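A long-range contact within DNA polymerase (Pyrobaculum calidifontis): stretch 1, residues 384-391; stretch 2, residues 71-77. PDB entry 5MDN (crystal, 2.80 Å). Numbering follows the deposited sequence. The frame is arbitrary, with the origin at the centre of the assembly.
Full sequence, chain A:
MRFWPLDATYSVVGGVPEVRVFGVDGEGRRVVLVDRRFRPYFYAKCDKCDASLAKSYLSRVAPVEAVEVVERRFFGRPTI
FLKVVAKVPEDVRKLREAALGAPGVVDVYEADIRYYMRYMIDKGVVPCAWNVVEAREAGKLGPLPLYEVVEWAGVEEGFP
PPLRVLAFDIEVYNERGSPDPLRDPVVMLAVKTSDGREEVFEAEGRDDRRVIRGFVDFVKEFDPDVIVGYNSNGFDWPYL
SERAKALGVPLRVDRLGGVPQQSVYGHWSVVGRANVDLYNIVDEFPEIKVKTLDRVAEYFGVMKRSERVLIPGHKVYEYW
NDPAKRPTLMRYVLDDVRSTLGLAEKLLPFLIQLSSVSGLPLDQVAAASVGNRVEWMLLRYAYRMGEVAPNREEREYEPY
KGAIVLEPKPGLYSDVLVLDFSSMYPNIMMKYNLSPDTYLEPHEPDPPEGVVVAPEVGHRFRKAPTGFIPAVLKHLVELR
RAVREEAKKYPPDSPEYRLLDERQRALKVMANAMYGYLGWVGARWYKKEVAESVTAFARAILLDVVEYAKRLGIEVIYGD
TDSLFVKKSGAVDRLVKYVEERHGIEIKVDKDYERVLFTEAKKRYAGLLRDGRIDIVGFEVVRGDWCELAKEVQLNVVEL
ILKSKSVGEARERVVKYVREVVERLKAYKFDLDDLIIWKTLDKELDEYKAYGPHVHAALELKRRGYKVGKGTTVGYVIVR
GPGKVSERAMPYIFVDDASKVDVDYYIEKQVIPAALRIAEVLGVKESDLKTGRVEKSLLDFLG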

# COMPACT_ATOMS: atom_id res chain seq x y z
N ARG A 384 -11.68 -4.02 23.27
CA ARG A 384 -13.07 -4.27 23.64
C ARG A 384 -13.32 -5.69 24.11
O ARG A 384 -14.41 -5.97 24.62
CB ARG A 384 -13.99 -3.94 22.47
CG ARG A 384 -13.98 -2.48 22.05
CD ARG A 384 -14.34 -1.60 23.23
NE ARG A 384 -14.43 -0.19 22.87
CZ ARG A 384 -14.74 0.78 23.73
NH1 ARG A 384 -14.98 0.47 25.00
NH2 ARG A 384 -14.80 2.04 23.33
N MET A 385 -12.36 -6.59 23.94
CA MET A 385 -12.43 -7.93 24.51
C MET A 385 -11.66 -8.05 25.81
O MET A 385 -11.62 -9.14 26.40
CB MET A 385 -11.93 -8.97 23.50
CG MET A 385 -12.80 -9.07 22.25
SD MET A 385 -12.19 -10.28 21.06
CE MET A 385 -13.43 -10.13 19.78
N GLY A 386 -11.04 -6.97 26.28
CA GLY A 386 -10.30 -7.00 27.52
C GLY A 386 -8.99 -7.76 27.46
O GLY A 386 -8.56 -8.31 28.47
N GLU A 387 -8.36 -7.81 26.29
CA GLU A 387 -7.13 -8.57 26.08
C GLU A 387 -5.95 -7.63 25.96
O GLU A 387 -5.98 -6.68 25.17
CB GLU A 387 -7.24 -9.44 24.83
CG GLU A 387 -6.37 -10.69 24.87
CD GLU A 387 -7.16 -11.93 25.24
OE1 GLU A 387 -8.39 -11.93 25.00
OE2 GLU A 387 -6.56 -12.89 25.77
N VAL A 388 -4.90 -7.89 26.74
CA VAL A 388 -3.65 -7.16 26.61
C VAL A 388 -2.89 -7.69 25.41
O VAL A 388 -2.84 -8.90 25.17
CB VAL A 388 -2.82 -7.29 27.91
CG1 VAL A 388 -1.36 -6.93 27.67
CG2 VAL A 388 -3.41 -6.39 28.99
N ALA A 389 -2.29 -6.78 24.64
CA ALA A 389 -1.61 -7.16 23.41
C ALA A 389 -0.20 -7.67 23.71
O ALA A 389 0.50 -7.11 24.55
CB ALA A 389 -1.54 -5.97 22.46
N PRO A 390 0.23 -8.73 23.03
CA PRO A 390 1.63 -9.16 23.14
C PRO A 390 2.59 -8.13 22.56
O PRO A 390 2.17 -7.06 22.11
CB PRO A 390 1.67 -10.48 22.35
CG PRO A 390 0.24 -10.91 22.24
CD PRO A 390 -0.57 -9.66 22.22
N ASN A 391 3.88 -8.45 22.54
CA ASN A 391 4.92 -7.53 22.10
C ASN A 391 5.46 -7.92 20.73
O ASN A 391 5.24 -9.03 20.23
CB ASN A 391 6.06 -7.47 23.12
CG ASN A 391 5.66 -6.73 24.38
OD1 ASN A 391 4.94 -5.72 24.32
ND2 ASN A 391 6.13 -7.21 25.52
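Stretch 2 (71-77) ERRFFGR

Stretch 2 enters as a β-strand over residues 71-74, then reverses through a type I' turn from Phe74 to Arg77, and it lies along an extended segment of stretch 1 that follows the end of a helix. The CA atoms pair as Gly386 with Arg72, Glu387 with Arg73 and Val388 with Phe74, so numbering rises together on the two segments and they run in the same direction. A single β bridge, between Glu387 and Arg73, fixes this register. The two stretches, more than 300 residues apart in sequence, together bury 479 Å² against each other.

Arg384, still helical, is out of reach of stretch 2. Met385 makes its approach through the backbone: its O lies 3.6 Å from Arg73 CD and sits at the edge of the Arg73 guanidinium, near its plane, while the end of the Met385 side chain leads away. Gly386 is the first residue to leave helical geometry, and its positive phi (72°), with two bonds back into the last turn, forms a Schellman motif. This positive phi favours glycine. The carbonyl of Gly386 faces the neighbouring strand, and Arg73 N donates to Gly386 O at 2.9 Å with a nearly straight angle of 167°. Gly386 O is also 3.7 Å from Arg72 CB.

Glu387 is the polar centre of the contact. On its far side along the chain, Val388 N donates to Arg73 O at 2.8 Å and 170°, so that the backbone N and O of Arg73 are bound by the residues flanking Glu387. The Glu387 CA-to-CB bond points sideways, but the carboxylate comes nearer to stretch 2 and reaches the turn, where Gly76 N donates to Glu387 OE2 at a short 2.5 Å. Phe75 N is also close to Glu387 OE2, at 3.3 Å, but the angle is too poor for a hydrogen bond. The other carboxylate oxygen, Glu387 OE1, lies over one face of the Arg73 guanidinium, 3.6 Å from Arg73 NE. This long salt bridge rests on charge alone, since no N-H points at the oxygen.

The turn that presents Gly76 N is itself held by Phe74 N donating to Arg77 O at 2.8 Å, with a weak return bond from Arg77 N to Phe74 O at 3.2 Å. At the backbone angles of Gly76, a side chain would be jammed against the preceding carbonyl.

Beyond Glu387 the contact becomes largely apolar. Val388 points toward stretch 2, its CG2 3.8 Å from Arg72 CB and its CG1 4.2 Å from Phe74 CD1. Ala389 points away and makes no contact. Pro390 then meets both aromatic residues: its CA is 4.4 Å from Phe74 CE1, and its CG packs 3.6 Å from Phe75 CZ. Although the Phe75 CA-to-CB bond points away, the end of its ring comes nearer and makes this contact possible. Asn391 lies beyond the contact.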

# COMPACT_ATOMS: atom_id res chain seq x y z
N GLU A 71 -7.10 -5.99 36.14
CA GLU A 71 -7.19 -7.39 35.75
C GLU A 71 -7.62 -7.46 34.29
O GLU A 71 -8.70 -6.99 33.94
CB GLU A 71 -8.20 -8.14 36.63
CG GLU A 71 -8.23 -9.64 36.38
CD GLU A 71 -9.53 -10.28 36.82
OE1 GLU A 71 -10.10 -9.83 37.84
OE2 GLU A 71 -9.99 -11.22 36.15
N ARG A 72 -6.76 -8.04 33.45
CA ARG A 72 -7.06 -8.19 32.04
C ARG A 72 -6.63 -9.58 31.59
O ARG A 72 -6.00 -10.34 32.33
CB ARG A 72 -6.39 -7.11 31.19
CG ARG A 72 -6.50 -5.71 31.77
CD ARG A 72 -6.52 -4.63 30.71
NE ARG A 72 -6.79 -3.33 31.30
CZ ARG A 72 -8.00 -2.91 31.66
NH1 ARG A 72 -9.06 -3.69 31.47
NH2 ARG A 72 -8.15 -1.71 32.19
N ARG A 73 -6.97 -9.91 30.35
CA ARG A 73 -6.63 -11.19 29.77
C ARG A 73 -5.29 -11.11 29.05
O ARG A 73 -4.91 -10.07 28.51
CB ARG A 73 -7.71 -11.66 28.79
CG ARG A 73 -9.12 -11.58 29.35
CD ARG A 73 -10.15 -11.89 28.27
NE ARG A 73 -10.12 -13.30 27.89
CZ ARG A 73 -10.91 -13.85 26.98
NH1 ARG A 73 -11.80 -13.10 26.34
NH2 ARG A 73 -10.82 -15.14 26.70
N PHE A 74 -4.57 -12.23 29.03
CA PHE A 74 -3.31 -12.35 28.31
C PHE A 74 -3.26 -13.74 27.70
O PHE A 74 -3.09 -14.73 28.42
CB PHE A 74 -2.12 -12.10 29.24
CG PHE A 74 -0.79 -12.05 28.54
CD1 PHE A 74 -0.52 -11.05 27.62
CD2 PHE A 74 0.18 -13.00 28.79
CE1 PHE A 74 0.70 -10.99 26.98
CE2 PHE A 74 1.41 -12.95 28.15
CZ PHE A 74 1.66 -11.94 27.24
N PHE A 75 -3.41 -13.81 26.37
CA PHE A 75 -3.63 -15.07 25.67
C PHE A 75 -4.78 -15.86 26.30
O PHE A 75 -4.71 -17.08 26.47
CB PHE A 75 -2.36 -15.92 25.63
CG PHE A 75 -1.29 -15.36 24.74
CD1 PHE A 75 -1.33 -15.58 23.37
CD2 PHE A 75 -0.23 -14.64 25.27
CE1 PHE A 75 -0.35 -15.08 22.55
CE2 PHE A 75 0.76 -14.14 24.45
CZ PHE A 75 0.70 -14.36 23.08
N GLY A 76 -5.86 -15.15 26.64
CA GLY A 76 -7.03 -15.75 27.22
C GLY A 76 -7.00 -15.88 28.73
O GLY A 76 -8.04 -15.74 29.39
N ARG A 77 -5.82 -16.14 29.30
CA ARG A 77 -5.71 -16.30 30.75
C ARG A 77 -5.84 -14.95 31.44
O ARG A 77 -5.13 -14.00 31.08
CB ARG A 77 -4.37 -16.93 31.10
CG ARG A 77 -4.10 -18.27 30.43
CD ARG A 77 -2.69 -18.76 30.72
NE ARG A 77 -2.41 -20.05 30.08
CZ ARG A 77 -2.01 -20.19 28.82
NH1 ARG A 77 -1.84 -19.13 28.04
NH2 ARG A 77 -1.78 -21.40 28.33